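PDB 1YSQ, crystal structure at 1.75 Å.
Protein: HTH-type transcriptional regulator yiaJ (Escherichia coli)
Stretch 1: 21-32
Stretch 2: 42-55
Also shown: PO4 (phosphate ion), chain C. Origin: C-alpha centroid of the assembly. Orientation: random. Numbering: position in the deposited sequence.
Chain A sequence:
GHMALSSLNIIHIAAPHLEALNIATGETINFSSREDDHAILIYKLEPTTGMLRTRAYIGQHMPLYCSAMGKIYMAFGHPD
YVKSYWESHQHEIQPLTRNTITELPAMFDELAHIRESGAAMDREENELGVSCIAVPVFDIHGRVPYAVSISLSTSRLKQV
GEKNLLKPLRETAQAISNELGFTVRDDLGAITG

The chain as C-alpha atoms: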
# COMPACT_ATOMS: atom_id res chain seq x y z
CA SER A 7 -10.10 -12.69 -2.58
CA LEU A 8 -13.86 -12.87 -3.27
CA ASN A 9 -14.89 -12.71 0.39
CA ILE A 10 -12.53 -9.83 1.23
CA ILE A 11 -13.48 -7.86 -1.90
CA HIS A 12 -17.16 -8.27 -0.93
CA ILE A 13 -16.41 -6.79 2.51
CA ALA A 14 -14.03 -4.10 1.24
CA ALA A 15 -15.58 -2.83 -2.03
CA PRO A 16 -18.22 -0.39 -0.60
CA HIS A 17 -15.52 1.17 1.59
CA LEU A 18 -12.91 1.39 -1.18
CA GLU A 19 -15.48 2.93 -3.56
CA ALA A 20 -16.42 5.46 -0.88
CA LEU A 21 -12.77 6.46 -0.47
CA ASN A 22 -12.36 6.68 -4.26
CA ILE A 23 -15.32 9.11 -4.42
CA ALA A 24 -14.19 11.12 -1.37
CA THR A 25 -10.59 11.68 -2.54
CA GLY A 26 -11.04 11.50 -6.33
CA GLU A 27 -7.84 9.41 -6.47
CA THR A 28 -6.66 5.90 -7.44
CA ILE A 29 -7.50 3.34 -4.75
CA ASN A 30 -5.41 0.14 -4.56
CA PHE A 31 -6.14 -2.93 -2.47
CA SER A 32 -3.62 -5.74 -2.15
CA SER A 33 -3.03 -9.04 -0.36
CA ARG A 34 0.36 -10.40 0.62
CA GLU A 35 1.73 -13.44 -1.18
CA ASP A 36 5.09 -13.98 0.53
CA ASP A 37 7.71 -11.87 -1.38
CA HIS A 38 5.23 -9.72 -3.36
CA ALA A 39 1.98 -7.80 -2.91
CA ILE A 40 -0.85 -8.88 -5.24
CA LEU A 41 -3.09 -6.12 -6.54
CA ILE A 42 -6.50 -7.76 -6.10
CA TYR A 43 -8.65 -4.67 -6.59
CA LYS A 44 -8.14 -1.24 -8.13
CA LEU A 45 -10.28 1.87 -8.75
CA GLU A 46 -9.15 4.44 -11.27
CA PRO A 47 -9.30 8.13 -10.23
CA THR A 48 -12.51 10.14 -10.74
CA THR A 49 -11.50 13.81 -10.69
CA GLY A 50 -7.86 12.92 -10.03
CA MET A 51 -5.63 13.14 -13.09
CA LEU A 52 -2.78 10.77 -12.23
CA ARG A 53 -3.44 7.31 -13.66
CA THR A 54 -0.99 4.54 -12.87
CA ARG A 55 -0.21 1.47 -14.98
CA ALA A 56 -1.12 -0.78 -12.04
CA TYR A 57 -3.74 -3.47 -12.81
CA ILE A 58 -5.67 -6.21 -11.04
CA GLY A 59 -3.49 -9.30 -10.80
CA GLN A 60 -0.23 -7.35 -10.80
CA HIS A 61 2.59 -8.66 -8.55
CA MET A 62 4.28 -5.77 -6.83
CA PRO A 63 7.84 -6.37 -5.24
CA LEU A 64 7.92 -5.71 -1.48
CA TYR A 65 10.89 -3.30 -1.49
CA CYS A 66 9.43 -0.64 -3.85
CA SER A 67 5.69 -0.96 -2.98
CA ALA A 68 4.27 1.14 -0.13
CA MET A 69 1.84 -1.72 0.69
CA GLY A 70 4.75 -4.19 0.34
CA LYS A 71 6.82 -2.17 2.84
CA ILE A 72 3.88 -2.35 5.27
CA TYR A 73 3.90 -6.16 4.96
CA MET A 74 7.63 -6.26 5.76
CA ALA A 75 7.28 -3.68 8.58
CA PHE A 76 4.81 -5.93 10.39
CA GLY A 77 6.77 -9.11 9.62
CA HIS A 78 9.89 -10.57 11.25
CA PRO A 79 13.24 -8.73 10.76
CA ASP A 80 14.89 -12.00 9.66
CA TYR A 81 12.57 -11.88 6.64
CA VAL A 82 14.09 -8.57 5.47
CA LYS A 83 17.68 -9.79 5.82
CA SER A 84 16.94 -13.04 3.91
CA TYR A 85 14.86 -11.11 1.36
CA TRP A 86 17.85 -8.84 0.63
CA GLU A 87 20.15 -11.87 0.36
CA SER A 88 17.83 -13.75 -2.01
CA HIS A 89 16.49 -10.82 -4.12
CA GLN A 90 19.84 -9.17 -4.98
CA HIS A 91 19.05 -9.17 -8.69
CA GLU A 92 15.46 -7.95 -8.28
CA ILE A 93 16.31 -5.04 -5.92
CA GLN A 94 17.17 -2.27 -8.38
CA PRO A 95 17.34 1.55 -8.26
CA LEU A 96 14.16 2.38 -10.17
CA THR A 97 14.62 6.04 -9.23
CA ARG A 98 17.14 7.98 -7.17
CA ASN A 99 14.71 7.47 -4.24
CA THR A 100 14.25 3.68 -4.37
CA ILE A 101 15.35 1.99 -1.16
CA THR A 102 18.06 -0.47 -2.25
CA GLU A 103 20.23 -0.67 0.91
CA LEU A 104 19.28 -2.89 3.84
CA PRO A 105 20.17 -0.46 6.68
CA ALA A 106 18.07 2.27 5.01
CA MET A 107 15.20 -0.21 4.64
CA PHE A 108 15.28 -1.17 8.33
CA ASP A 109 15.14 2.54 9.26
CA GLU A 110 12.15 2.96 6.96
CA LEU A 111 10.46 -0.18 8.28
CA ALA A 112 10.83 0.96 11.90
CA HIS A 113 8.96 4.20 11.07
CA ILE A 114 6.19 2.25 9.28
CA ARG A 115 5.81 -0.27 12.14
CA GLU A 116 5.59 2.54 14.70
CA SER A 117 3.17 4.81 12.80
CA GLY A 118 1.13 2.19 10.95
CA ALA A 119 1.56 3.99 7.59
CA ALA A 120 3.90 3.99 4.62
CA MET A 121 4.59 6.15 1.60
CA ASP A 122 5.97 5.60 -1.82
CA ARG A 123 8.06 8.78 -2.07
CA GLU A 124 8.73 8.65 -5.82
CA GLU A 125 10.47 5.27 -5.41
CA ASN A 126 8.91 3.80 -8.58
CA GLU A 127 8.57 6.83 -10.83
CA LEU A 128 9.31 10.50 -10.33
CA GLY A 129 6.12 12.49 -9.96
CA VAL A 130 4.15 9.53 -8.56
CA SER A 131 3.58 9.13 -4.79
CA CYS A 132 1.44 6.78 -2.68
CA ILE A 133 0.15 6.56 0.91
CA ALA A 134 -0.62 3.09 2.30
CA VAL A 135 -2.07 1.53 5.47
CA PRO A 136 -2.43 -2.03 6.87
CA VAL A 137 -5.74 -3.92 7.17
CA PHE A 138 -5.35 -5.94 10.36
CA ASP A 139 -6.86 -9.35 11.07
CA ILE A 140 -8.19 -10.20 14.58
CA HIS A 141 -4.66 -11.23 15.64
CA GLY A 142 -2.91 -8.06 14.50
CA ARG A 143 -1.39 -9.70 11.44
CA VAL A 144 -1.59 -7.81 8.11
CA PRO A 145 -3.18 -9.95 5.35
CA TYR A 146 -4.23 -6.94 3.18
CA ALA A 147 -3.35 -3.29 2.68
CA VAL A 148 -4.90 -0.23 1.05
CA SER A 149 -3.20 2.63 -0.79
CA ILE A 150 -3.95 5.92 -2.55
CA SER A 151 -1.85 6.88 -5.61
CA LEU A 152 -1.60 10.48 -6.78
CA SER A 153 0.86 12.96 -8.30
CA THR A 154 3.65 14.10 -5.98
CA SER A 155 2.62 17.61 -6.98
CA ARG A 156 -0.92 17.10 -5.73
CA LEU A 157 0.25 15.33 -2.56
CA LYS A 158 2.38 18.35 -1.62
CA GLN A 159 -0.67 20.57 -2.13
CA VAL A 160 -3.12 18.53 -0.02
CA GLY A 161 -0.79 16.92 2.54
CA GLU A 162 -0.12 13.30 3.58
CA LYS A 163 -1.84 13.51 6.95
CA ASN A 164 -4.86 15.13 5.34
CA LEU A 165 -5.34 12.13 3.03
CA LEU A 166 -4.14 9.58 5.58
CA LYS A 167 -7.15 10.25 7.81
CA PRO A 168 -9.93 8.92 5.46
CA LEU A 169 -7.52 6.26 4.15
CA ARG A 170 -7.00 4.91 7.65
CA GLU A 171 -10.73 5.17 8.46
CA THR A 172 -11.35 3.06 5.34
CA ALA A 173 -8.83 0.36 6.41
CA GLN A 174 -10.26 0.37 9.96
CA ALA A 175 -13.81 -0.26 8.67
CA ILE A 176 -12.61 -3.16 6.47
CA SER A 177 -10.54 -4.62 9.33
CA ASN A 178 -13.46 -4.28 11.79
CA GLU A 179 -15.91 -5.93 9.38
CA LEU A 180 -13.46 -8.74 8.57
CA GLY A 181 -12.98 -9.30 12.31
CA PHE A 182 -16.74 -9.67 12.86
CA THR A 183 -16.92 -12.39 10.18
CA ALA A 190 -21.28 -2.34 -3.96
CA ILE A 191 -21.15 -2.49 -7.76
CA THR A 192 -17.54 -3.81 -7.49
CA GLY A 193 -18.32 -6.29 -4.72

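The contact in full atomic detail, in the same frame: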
# COMPACT_ATOMS: atom_id res chain seq x y z
N LEU A 21 -14.02 5.70 -0.57
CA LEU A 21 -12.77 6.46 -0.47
C LEU A 21 -12.36 7.04 -1.82
O LEU A 21 -11.85 8.16 -1.91
CB LEU A 21 -11.66 5.59 0.13
CG LEU A 21 -10.25 6.18 0.26
CD1 LEU A 21 -10.22 7.29 1.32
CD2 LEU A 21 -9.27 5.05 0.60
N ASN A 22 -12.59 6.25 -2.88
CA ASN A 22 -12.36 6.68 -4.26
C ASN A 22 -13.18 7.95 -4.57
O ASN A 22 -12.64 8.93 -5.10
CB ASN A 22 -12.71 5.51 -5.19
CG ASN A 22 -12.62 5.85 -6.68
OD1 ASN A 22 -13.58 5.62 -7.41
ND2 ASN A 22 -11.46 6.33 -7.14
N ILE A 23 -14.46 7.93 -4.22
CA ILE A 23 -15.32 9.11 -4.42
C ILE A 23 -14.88 10.30 -3.56
O ILE A 23 -14.82 11.43 -4.05
CB ILE A 23 -16.82 8.76 -4.16
CG1 ILE A 23 -17.32 7.66 -5.11
CG2 ILE A 23 -17.73 10.03 -4.22
CD1 ILE A 23 -17.12 7.94 -6.60
N ALA A 24 -14.55 10.04 -2.30
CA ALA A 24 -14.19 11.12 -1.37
C ALA A 24 -12.90 11.84 -1.77
O ALA A 24 -12.85 13.07 -1.74
CB ALA A 24 -14.07 10.57 0.05
N THR A 25 -11.87 11.08 -2.17
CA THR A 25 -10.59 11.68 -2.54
C THR A 25 -10.45 12.02 -4.03
O THR A 25 -9.60 12.84 -4.39
CB THR A 25 -9.42 10.74 -2.17
OG1 THR A 25 -9.51 9.53 -2.96
CG2 THR A 25 -9.52 10.31 -0.69
N GLY A 26 -11.21 11.35 -4.88
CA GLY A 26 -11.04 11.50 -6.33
C GLY A 26 -9.86 10.72 -6.93
O GLY A 26 -9.63 10.76 -8.13
N GLU A 27 -9.12 10.02 -6.08
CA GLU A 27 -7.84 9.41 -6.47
C GLU A 27 -7.92 7.90 -6.67
O GLU A 27 -8.87 7.25 -6.24
CB GLU A 27 -6.78 9.67 -5.38
CG GLU A 27 -6.52 11.14 -5.04
CD GLU A 27 -5.91 11.92 -6.19
OE1 GLU A 27 -5.66 11.34 -7.27
OE2 GLU A 27 -5.67 13.14 -6.01
N THR A 28 -6.88 7.35 -7.30
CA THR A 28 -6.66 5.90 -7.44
C THR A 28 -6.67 5.20 -6.09
O THR A 28 -5.91 5.60 -5.18
CB THR A 28 -5.29 5.65 -8.06
OG1 THR A 28 -5.22 6.22 -9.38
CG2 THR A 28 -5.05 4.11 -8.26
N ILE A 29 -7.49 4.15 -5.96
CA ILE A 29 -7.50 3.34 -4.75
C ILE A 29 -7.01 1.95 -5.11
O ILE A 29 -7.53 1.33 -6.03
CB ILE A 29 -8.93 3.27 -4.10
CG1 ILE A 29 -9.53 4.68 -3.88
CG2 ILE A 29 -8.92 2.43 -2.80
CD1 ILE A 29 -8.67 5.69 -3.09
N ASN A 30 -6.00 1.47 -4.37
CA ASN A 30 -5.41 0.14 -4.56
C ASN A 30 -5.68 -0.71 -3.34
O ASN A 30 -5.63 -0.21 -2.21
CB ASN A 30 -3.88 0.23 -4.71
CG ASN A 30 -3.45 1.30 -5.70
OD1 ASN A 30 -2.92 2.36 -5.33
ND2 ASN A 30 -3.67 1.03 -6.96
N PHE A 31 -5.91 -1.99 -3.57
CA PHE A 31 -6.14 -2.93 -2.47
C PHE A 31 -5.39 -4.21 -2.79
O PHE A 31 -5.64 -4.85 -3.82
CB PHE A 31 -7.64 -3.19 -2.32
CG PHE A 31 -8.00 -4.04 -1.13
CD1 PHE A 31 -7.72 -3.62 0.17
CD2 PHE A 31 -8.67 -5.24 -1.31
CE1 PHE A 31 -8.07 -4.41 1.28
CE2 PHE A 31 -9.03 -6.03 -0.19
CZ PHE A 31 -8.72 -5.61 1.09
N SER A 32 -4.45 -4.57 -1.92
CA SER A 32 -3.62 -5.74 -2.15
C SER A 32 -3.74 -6.78 -1.04
O SER A 32 -4.22 -6.47 0.06
CB SER A 32 -2.16 -5.32 -2.32
OG SER A 32 -1.60 -5.01 -1.04
N ILE A 42 -5.26 -7.01 -5.87
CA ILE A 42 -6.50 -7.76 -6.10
C ILE A 42 -7.68 -6.89 -6.50
O ILE A 42 -8.71 -7.40 -6.95
CB ILE A 42 -6.84 -8.68 -4.90
CG1 ILE A 42 -7.09 -7.86 -3.62
CG2 ILE A 42 -5.71 -9.73 -4.72
CD1 ILE A 42 -7.62 -8.69 -2.44
N TYR A 43 -7.54 -5.57 -6.34
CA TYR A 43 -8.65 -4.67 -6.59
C TYR A 43 -8.08 -3.28 -6.81
O TYR A 43 -7.15 -2.85 -6.11
CB TYR A 43 -9.58 -4.74 -5.37
CG TYR A 43 -10.77 -3.83 -5.36
CD1 TYR A 43 -12.04 -4.34 -5.56
CD2 TYR A 43 -10.64 -2.47 -5.06
CE1 TYR A 43 -13.16 -3.52 -5.51
CE2 TYR A 43 -11.75 -1.65 -4.99
CZ TYR A 43 -13.00 -2.18 -5.21
OH TYR A 43 -14.11 -1.37 -5.13
N LYS A 44 -8.60 -2.59 -7.81
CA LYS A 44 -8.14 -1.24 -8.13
C LYS A 44 -9.28 -0.38 -8.68
O LYS A 44 -10.05 -0.83 -9.52
CB LYS A 44 -6.97 -1.27 -9.14
CG LYS A 44 -6.33 0.11 -9.37
CD LYS A 44 -5.46 0.15 -10.62
CE LYS A 44 -4.80 1.54 -10.77
NZ LYS A 44 -4.24 1.78 -12.18
N LEU A 45 -9.37 0.86 -8.19
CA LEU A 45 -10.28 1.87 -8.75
C LEU A 45 -9.48 3.00 -9.35
O LEU A 45 -8.62 3.60 -8.69
CB LEU A 45 -11.25 2.42 -7.68
CG LEU A 45 -12.12 1.36 -7.00
CD1 LEU A 45 -12.81 1.90 -5.77
CD2 LEU A 45 -13.15 0.73 -7.97
N GLU A 46 -9.76 3.31 -10.61
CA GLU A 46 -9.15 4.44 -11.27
C GLU A 46 -9.63 5.75 -10.64
O GLU A 46 -10.69 5.76 -10.01
CB GLU A 46 -9.50 4.40 -12.77
CG GLU A 46 -8.85 3.25 -13.54
CD GLU A 46 -7.31 3.25 -13.46
OE1 GLU A 46 -6.70 4.33 -13.41
OE2 GLU A 46 -6.71 2.15 -13.46
N PRO A 47 -8.88 6.84 -10.79
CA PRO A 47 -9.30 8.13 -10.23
C PRO A 47 -10.61 8.64 -10.87
O PRO A 47 -10.93 8.23 -12.00
CB PRO A 47 -8.13 9.06 -10.56
CG PRO A 47 -7.50 8.45 -11.79
CD PRO A 47 -7.60 6.96 -11.53
N THR A 48 -11.35 9.48 -10.16
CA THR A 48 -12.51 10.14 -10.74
C THR A 48 -12.06 11.51 -11.23
O THR A 48 -11.78 11.68 -12.41
CB THR A 48 -13.69 10.27 -9.74
OG1 THR A 48 -13.23 10.88 -8.53
CG2 THR A 48 -14.17 8.91 -9.28
N THR A 49 -11.95 12.47 -10.32
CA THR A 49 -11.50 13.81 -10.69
C THR A 49 -9.98 13.91 -10.69
O THR A 49 -9.42 14.81 -11.31
CB THR A 49 -12.10 14.86 -9.75
OG1 THR A 49 -11.83 14.49 -8.39
CG2 THR A 49 -13.63 14.85 -9.83
N GLY A 50 -9.31 12.97 -10.02
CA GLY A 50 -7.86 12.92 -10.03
C GLY A 50 -7.35 12.69 -11.44
O GLY A 50 -7.98 11.98 -12.22
N MET A 51 -6.20 13.27 -11.76
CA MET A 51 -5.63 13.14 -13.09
C MET A 51 -4.48 12.15 -13.25
O MET A 51 -4.16 11.75 -14.38
CB MET A 51 -5.24 14.53 -13.61
CG MET A 51 -6.41 15.51 -13.50
SD MET A 51 -7.41 15.44 -14.96
CE MET A 51 -6.54 16.64 -15.69
N LEU A 52 -3.86 11.73 -12.15
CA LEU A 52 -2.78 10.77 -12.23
C LEU A 52 -3.36 9.36 -12.38
O LEU A 52 -4.15 8.92 -11.54
CB LEU A 52 -1.86 10.84 -11.00
CG LEU A 52 -0.73 9.82 -11.20
CD1 LEU A 52 0.44 10.46 -12.00
CD2 LEU A 52 -0.28 9.17 -9.92
N ARG A 53 -2.98 8.67 -13.45
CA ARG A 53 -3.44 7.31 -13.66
C ARG A 53 -2.21 6.45 -13.74
O ARG A 53 -1.30 6.74 -14.51
CB ARG A 53 -4.28 7.18 -14.93
CG ARG A 53 -5.45 8.14 -14.97
CD ARG A 53 -6.24 8.14 -16.28
NE ARG A 53 -7.01 6.90 -16.43
CZ ARG A 53 -8.22 6.68 -15.90
NH1 ARG A 53 -8.83 7.61 -15.16
NH2 ARG A 53 -8.82 5.51 -16.11
N THR A 54 -2.15 5.42 -12.90
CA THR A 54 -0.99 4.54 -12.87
C THR A 54 -1.23 3.37 -13.81
O THR A 54 -2.37 3.10 -14.21
CB THR A 54 -0.75 4.01 -11.45
OG1 THR A 54 -1.75 3.02 -11.12
CG2 THR A 54 -0.91 5.15 -10.40
N ARG A 55 -0.15 2.66 -14.13
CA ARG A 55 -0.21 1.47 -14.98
C ARG A 55 -0.53 0.21 -14.19
O ARG A 55 -0.62 -0.88 -14.76
CB ARG A 55 1.11 1.28 -15.71
CG ARG A 55 1.40 2.37 -16.75
CD ARG A 55 2.58 2.05 -17.69
NE ARG A 55 3.86 2.62 -17.25
CZ ARG A 55 4.09 3.92 -17.01
NH1 ARG A 55 3.13 4.82 -17.16
NH2 ARG A 55 5.30 4.30 -16.63
P PO4 C . -3.98 13.90 -9.04
O1 PO4 C . -4.19 14.71 -10.30
O2 PO4 C . -2.54 13.94 -8.66
O3 PO4 C . -4.89 14.48 -8.00
O4 PO4 C . -4.39 12.46 -9.27
O HOH W 1 -14.82 12.01 -6.75
O HOH W 2 -4.63 4.74 -11.65
O HOH W 3 -4.84 8.96 -8.99
O HOH W 4 -1.82 2.37 -8.47

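Two antiparallel strands form the flat half of this contact, and a helix end pressed against a turn forms the knobbly half. Along the strands the backbone sets the register: Ile 29 N donates to Leu 45 O at 3.0 Å, Leu 45 N returns the bond to Ile 29 O at 2.9 Å, and Phe 31 N reaches Tyr 43 O at 3.0 Å. At the far end Phe 31 O accepts from Ile 42 N at 3.0 Å and, weakly, from Tyr 43 N at 3.2 Å, so one carbonyl serves two successive amides.

Alternation sorts the side chains. Ile 29, Leu 45, Phe 31 and Tyr 43 share one face, where neighbours meet at their roots: CB of Phe 31 lies 3.9 Å from CB of Tyr 43, which sits at the edge of the phenyl ring, and CB of Ile 29 lies 4.3 Å from CB of Leu 45. Ile 42 starts sideways, but its end swings in, bringing CD1 to 3.8 Å from CE2 of Phe 31. The other face carries Asn 30 and Lys 44, and there ND2 of Asn 30 rests 3.7 Å from CG of the extended lysine chain.

Beyond the strands, Asn 22 is the main bump from the helix. Its CB packs 3.7 Å from CD1 of Leu 45, while its ND2 donates to Glu 46 O at 3.0 Å and also to Glu 27 O at 2.9 Å. One amide group thus ties the helix both to the loop after it and to the second stretch.

Two glycines make a close fit possible. Gly 26 leaves the helix with positive phi, and its carbonyl oxygen enters the turn, accepting from Thr 48 N at 3.0 Å and Gly 50 N at 2.9 Å, with CB of Pro 47 3.3 Å from that same Gly 26 O. Neither glycine has room for a CB: at Gly 26 it would fall 2.5 Å from OG1 of Thr 49, and at Gly 50 it would run into both Gly 26 O and OE1 of Glu 27. The hollow is therefore shaped by absence on both sides.

Where the surfaces part, water fills in. One molecule accepts from Lys 44 NZ and Thr 54 N, donates to Glu 46 OE1, and also bonds Thr 28 OG1; another joins Asn 30 ND2 to Thr 54 OG1. Thr 28 still makes direct contact, its OG1 3.3 Å from CD of Pro 47 and its CG2 3.6 Å from CE of Lys 44. Direct packing and bridging water meet at this one small side chain.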